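Local coordinates for protein flavodoxin (Aquifex aeolicus, PDB 2ARK) that probably serves as a low-potential, FMN-dependent electron donor to a number of redox enzymes, at residues V9-T13 against S68-F74. Sequence-based numbering, arbitrary orientation.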
loop_
_atom_site.group_PDB
_atom_site.type_symbol
_atom_site.label_atom_id
_atom_site.label_comp_id
_atom_site.label_asym_id
_atom_site.label_seq_id
_atom_site.Cartn_x
_atom_site.Cartn_y
_atom_site.Cartn_z
ATOM N N VAL A 9 21.766 -10.875 0.063
ATOM C CA VAL A 9 20.729 -10.984 1.074
ATOM C C VAL A 9 21.137 -10.028 2.181
ATOM O O VAL A 9 22.146 -10.227 2.825
ATOM C CB VAL A 9 20.534 -12.429 1.592
ATOM C CG1 VAL A 9 19.348 -12.506 2.592
ATOM C CG2 VAL A 9 20.308 -13.360 0.428
ATOM N N ILE A 10 20.356 -8.972 2.371
ATOM C CA ILE A 10 20.692 -7.965 3.373
ATOM C C ILE A 10 19.509 -7.890 4.342
ATOM O O ILE A 10 18.378 -7.899 3.897
ATOM C CB ILE A 10 21.040 -6.602 2.676
ATOM C CG1 ILE A 10 21.536 -5.582 3.664
ATOM C CG2 ILE A 10 19.852 -6.017 1.834
ATOM C CD1 ILE A 10 21.407 -4.131 3.071
ATOM N N TYR A 11 19.746 -7.882 5.658
ATOM C CA TYR A 11 18.619 -7.941 6.640
ATOM C C TYR A 11 18.898 -7.068 7.866
ATOM O O TYR A 11 20.050 -6.846 8.239
ATOM C CB TYR A 11 18.316 -9.395 7.079
ATOM C CG TYR A 11 19.470 -9.973 7.841
ATOM C CD1 TYR A 11 19.502 -9.933 9.228
ATOM C CD2 TYR A 11 20.584 -10.473 7.173
ATOM C CE1 TYR A 11 20.620 -10.394 9.933
ATOM C CE2 TYR A 11 21.677 -10.954 7.860
ATOM C CZ TYR A 11 21.688 -10.916 9.234
ATOM O OH TYR A 11 22.791 -11.370 9.906
ATOM N N ASP A 12 17.823 -6.557 8.465
ATOM C CA ASP A 12 17.838 -6.057 9.819
ATOM C C ASP A 12 17.111 -7.087 10.681
ATOM O O ASP A 12 16.416 -7.969 10.157
ATOM C CB ASP A 12 17.146 -4.700 9.894
ATOM C CG ASP A 12 17.446 -3.954 11.200
ATOM O OD1 ASP A 12 18.212 -4.469 12.027
ATOM O OD2 ASP A 12 16.895 -2.868 11.436
ATOM N N THR A 13 17.258 -6.986 11.997
ATOM C CA THR A 13 16.560 -7.883 12.924
ATOM C C THR A 13 16.445 -7.262 14.348
ATOM O O THR A 13 17.340 -6.556 14.803
ATOM C CB THR A 13 17.265 -9.311 12.939
ATOM O OG1 THR A 13 16.487 -10.231 13.700
ATOM C CG2 THR A 13 18.703 -9.248 13.508
ATOM N N SER A 68 12.206 -1.516 9.124
ATOM C CA SER A 68 12.824 -0.902 10.274
ATOM C C SER A 68 13.525 0.408 9.896
ATOM O O SER A 68 13.882 0.669 8.714
ATOM C CB SER A 68 13.828 -1.860 10.881
ATOM O OG SER A 68 14.962 -1.926 10.066
ATOM N N TRP A 69 13.742 1.224 10.905
ATOM C CA TRP A 69 14.374 2.495 10.678
ATOM C C TRP A 69 15.839 2.329 10.224
ATOM O O TRP A 69 16.341 3.169 9.434
ATOM C CB TRP A 69 14.210 3.412 11.899
ATOM C CG TRP A 69 15.082 3.134 13.081
ATOM C CD1 TRP A 69 14.725 2.481 14.221
ATOM C CD2 TRP A 69 16.457 3.569 13.279
ATOM N NE1 TRP A 69 15.791 2.468 15.112
ATOM C CE2 TRP A 69 16.871 3.082 14.538
ATOM C CE3 TRP A 69 17.383 4.285 12.490
ATOM C CZ2 TRP A 69 18.165 3.307 15.047
ATOM C CZ3 TRP A 69 18.671 4.488 12.981
ATOM C CH2 TRP A 69 19.045 4.019 14.266
ATOM N N LYS A 70 16.512 1.263 10.687
ATOM C CA LYS A 70 17.899 1.039 10.280
ATOM C C LYS A 70 17.953 0.613 8.808
ATOM O O LYS A 70 18.852 1.039 8.095
ATOM C CB LYS A 70 18.688 0.082 11.220
ATOM C CG LYS A 70 19.335 0.780 12.450
ATOM C CD LYS A 70 20.297 -0.147 13.178
ATOM C CE LYS A 70 20.863 0.429 14.466
ATOM N NZ LYS A 70 21.726 -0.550 15.278
HETATM N N MSE A 71 16.991 -0.180 8.336
HETATM C CA MSE A 71 16.970 -0.507 6.925
HETATM C C MSE A 71 16.619 0.704 6.060
HETATM O O MSE A 71 17.232 0.935 5.033
HETATM C CB MSE A 71 16.065 -1.688 6.629
HETATM C CG MSE A 71 16.143 -2.133 5.188
HETATM SE SE MSE A 71 17.938 -2.924 4.710
HETATM C CE MSE A 71 17.852 -4.615 5.714
ATOM N N LYS A 72 15.639 1.480 6.503
ATOM C CA LYS A 72 15.273 2.728 5.864
ATOM C C LYS A 72 16.469 3.685 5.802
ATOM O O LYS A 72 16.708 4.321 4.760
ATOM C CB LYS A 72 14.073 3.360 6.614
ATOM C CG LYS A 72 13.466 4.559 5.932
ATOM C CD LYS A 72 12.631 4.190 4.674
ATOM C CE LYS A 72 12.667 5.297 3.604
ATOM N NZ LYS A 72 12.284 6.600 4.215
ATOM N N ARG A 73 17.250 3.773 6.881
ATOM C CA ARG A 73 18.392 4.706 6.909
ATOM C C ARG A 73 19.495 4.281 5.934
ATOM O O ARG A 73 20.136 5.116 5.294
ATOM C CB ARG A 73 18.937 4.830 8.323
ATOM C CG ARG A 73 20.164 5.746 8.505
ATOM C CD ARG A 73 21.086 5.000 9.407
ATOM N NE ARG A 73 21.253 5.668 10.652
ATOM C CZ ARG A 73 21.703 5.132 11.784
ATOM N NH1 ARG A 73 21.807 5.949 12.814
ATOM N NH2 ARG A 73 22.012 3.829 11.921
ATOM N N PHE A 74 19.697 2.978 5.808
ATOM C CA PHE A 74 20.646 2.453 4.876
ATOM C C PHE A 74 20.303 2.846 3.427
ATOM O O PHE A 74 21.182 3.272 2.639
ATOM C CB PHE A 74 20.726 0.925 5.021
ATOM C CG PHE A 74 21.697 0.292 4.077
ATOM C CD1 PHE A 74 23.053 0.195 4.420
ATOM C CD2 PHE A 74 21.271 -0.180 2.842
ATOM C CE1 PHE A 74 23.980 -0.375 3.534
ATOM C CE2 PHE A 74 22.182 -0.747 1.956
ATOM C CZ PHE A 74 23.542 -0.842 2.302
HETATM O O HOH W 1 16.001 -0.552 13.102
#
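Asp-12 turns its carboxylate across to Ser-68 by holding CG anti to the backbone N (chi1 -165°), while Ser-68 tucks OG between its own N and carbonyl carbon (chi1 74°). The two meet in a short hydrogen bond, Ser-68 OG to Asp-12 OD2 at 2.5 Å, taken on the lone pair that faces away from OD1. Ser-68 is the N-cap residue of helix 69-78, and its OG accepts from Met-71 N at 3.2 Å, so one hydroxyl ties the loop residue just after strand 5-11 to the first turn of the helix. A water donates to Asp-12 OD2 and accepts from Lys-70 N; the N-H groups of Lys-70 and Met-71, linked to the carboxylate through this water and Ser-68 OG, would probably favour its negative charge. The other oxygen, OD1, takes Thr-13 N from above the carboxylate plane. An alanine in place of Asp-12 would probably leave the capping hydroxyl and the water without their acceptor, and Thr-13 N without OD1. Further along the helix, toward Phe-74, the contact turns apolar. Met-71, present as selenomethionine and bent at chi2 and chi3, lays CE against the peptide joining Tyr-11 to Asp-12, 3.4 Å from Asp-12 N. Ile-10 CD1 sits 4.0 Å from Met-71 SE and 3.6 Å from Phe-74 CE2, a CH-pi contact over the ring face. In this flavodoxin-like fold, strand 5-11 runs between parallel strands 35-41 and 55-61; helix 69-78 packs here through Ile-10 and through Val-58 of the adjoining strand, while Val-9 and Tyr-11 face helix 17-30.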